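Local atomic coordinates of epidermin leader peptide processing serine protease EpiP (Staphylococcus aureus subsp. aureus, PDB entry 3QFH), a protein that is a subtilisin-like serine endopeptidase that probably cuts the leader peptide from the precursor of the lantibiotic epidermin. Residues A[24-29]-A[73-78]. Residues are numbered along the deposited sequence; the frame is centred on the assembly and turned at random.
Sequences SVEYKN and IKYINA
Strands 20-27 and 73-78 run antiparallel as neighbours in the sheet of the N-terminal propeptide domain, and a classic beta bulge breaks their register. Backbone hydrogen bonds hold the pair. Ser24 and Asn77 form one hydrogen-bonded pair: Ser24 N reaches Asn77 O at 2.8 Å, almost along the C=O axis, and Asn77 N returns to Ser24 O. Glu26 N gives a nearly straight bond to Tyr75 O. At the bulge, two residues, Lys74 and Tyr75, stand opposite the single Glu26, so Glu26 O takes two donors, Lys74 N at 2.8 Å and Tyr75 N at 3.1 Å. The extra residue carries helix-like torsions (phi/psi -90°/-54°), and beyond it Tyr27 pairs with Ile73.

Apolar contacts gather on the face of Val25, Ile73 and Ile76. Val25 runs alongside Ile76, Val25 CG2 3.9 Å from Ile76 CG1, while Val25 CG1, anti to its backbone N, also meets Ile73 CD1. Leu66 of helix 60-66 packs on both isoleucines.

The other face is polar and lies toward helix 254-269 of the protease domain, consistent with a propeptide still docked on its enzyme. Asn77 OD1 accepts from Val255 N near that helix's start, its ND2 bonds Glu256 and Ala78 O, and Ser24 OG pairs with Thr79. Glu26, extended with CG anti to N, stands between Lys74 and Tyr75. Its OE2 forms a salt bridge with Lys262, whereas Lys74 NZ stays 5.6 Å from that oxygen and only the lysine's methylenes pass alongside. The carboxylate is turned 64° from the Tyr75 ring, and its OE1 sits in the ring plane at the edge, 3.6 Å from Tyr75 CD2.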
# COMPACT_ATOMS: atom_id res chain seq x y z
N SER A 24 -2.07 20.33 9.65
CA SER A 24 -1.12 19.26 9.92
C SER A 24 0.06 19.92 10.61
O SER A 24 0.60 20.92 10.12
CB SER A 24 -0.70 18.57 8.63
OG SER A 24 -1.80 17.87 8.07
N VAL A 25 0.46 19.37 11.76
CA VAL A 25 1.53 19.96 12.55
C VAL A 25 2.61 18.97 12.93
O VAL A 25 2.32 17.88 13.42
CB VAL A 25 0.95 20.58 13.86
CG1 VAL A 25 2.04 21.22 14.68
CG2 VAL A 25 -0.12 21.63 13.52
N GLU A 26 3.86 19.37 12.69
CA GLU A 26 5.00 18.57 13.09
C GLU A 26 5.61 19.25 14.29
O GLU A 26 6.01 20.42 14.24
CB GLU A 26 6.01 18.41 11.94
CG GLU A 26 7.19 17.51 12.31
CD GLU A 26 7.97 17.00 11.09
OE1 GLU A 26 7.62 17.35 9.93
OE2 GLU A 26 8.94 16.23 11.31
N TYR A 27 5.66 18.54 15.41
CA TYR A 27 6.17 19.09 16.65
C TYR A 27 7.51 18.47 17.05
O TYR A 27 7.99 17.55 16.40
CB TYR A 27 5.12 19.00 17.76
CG TYR A 27 4.50 17.64 18.03
CD1 TYR A 27 5.02 16.79 18.99
CD2 TYR A 27 3.34 17.25 17.38
CE1 TYR A 27 4.43 15.56 19.27
CE2 TYR A 27 2.75 16.03 17.64
CZ TYR A 27 3.30 15.19 18.59
OH TYR A 27 2.71 13.97 18.86
N LYS A 28 8.12 18.98 18.10
CA LYS A 28 9.46 18.53 18.46
C LYS A 28 9.56 17.55 19.62
O LYS A 28 10.46 16.72 19.63
CB LYS A 28 10.35 19.76 18.74
CG LYS A 28 10.51 20.64 17.50
CD LYS A 28 11.49 21.80 17.70
CE LYS A 28 11.56 22.66 16.43
NZ LYS A 28 12.58 23.75 16.50
N ASN A 29 8.64 17.63 20.57
CA ASN A 29 8.73 16.81 21.77
C ASN A 29 7.35 16.53 22.38
O ASN A 29 6.57 17.45 22.62
CB ASN A 29 9.60 17.58 22.77
CG ASN A 29 9.78 16.86 24.10
OD1 ASN A 29 9.48 17.41 25.16
ND2 ASN A 29 10.27 15.62 24.05
N ILE A 73 7.24 23.74 17.90
CA ILE A 73 6.65 23.46 16.60
C ILE A 73 7.69 23.56 15.50
O ILE A 73 8.38 24.58 15.37
CB ILE A 73 5.51 24.46 16.31
CG1 ILE A 73 4.48 24.47 17.46
CG2 ILE A 73 4.83 24.15 15.00
CD1 ILE A 73 3.71 23.16 17.69
N LYS A 74 7.82 22.49 14.72
CA LYS A 74 8.78 22.42 13.64
C LYS A 74 8.12 22.95 12.36
O LYS A 74 8.65 23.87 11.74
CB LYS A 74 9.32 20.99 13.50
CG LYS A 74 10.48 20.79 12.50
CD LYS A 74 11.07 19.37 12.64
CE LYS A 74 12.02 18.98 11.50
NZ LYS A 74 13.16 19.91 11.31
N TYR A 75 6.97 22.39 11.98
CA TYR A 75 6.24 22.82 10.78
C TYR A 75 4.74 22.74 10.95
O TYR A 75 4.22 21.93 11.72
CB TYR A 75 6.56 21.95 9.56
CG TYR A 75 7.99 21.91 9.16
CD1 TYR A 75 8.61 23.03 8.62
CD2 TYR A 75 8.73 20.73 9.26
CE1 TYR A 75 9.93 23.01 8.24
CE2 TYR A 75 10.06 20.70 8.88
CZ TYR A 75 10.65 21.85 8.37
OH TYR A 75 11.95 21.84 7.98
N ILE A 76 4.04 23.57 10.18
CA ILE A 76 2.60 23.57 10.12
C ILE A 76 2.19 23.88 8.70
O ILE A 76 2.77 24.76 8.06
CB ILE A 76 1.94 24.65 11.05
CG1 ILE A 76 2.34 24.48 12.51
CG2 ILE A 76 0.41 24.57 10.97
CD1 ILE A 76 1.73 25.55 13.45
N ASN A 77 1.23 23.11 8.17
CA ASN A 77 0.61 23.41 6.88
C ASN A 77 -0.84 22.96 6.92
O ASN A 77 -1.21 22.08 7.71
CB ASN A 77 1.37 22.83 5.67
CG ASN A 77 1.51 21.31 5.71
OD1 ASN A 77 2.59 20.81 5.99
ND2 ASN A 77 0.43 20.58 5.42
N ALA A 78 -1.66 23.59 6.09
CA ALA A 78 -3.05 23.21 5.99
C ALA A 78 -3.06 21.82 5.42
O ALA A 78 -2.28 21.53 4.53
CB ALA A 78 -3.79 24.16 5.05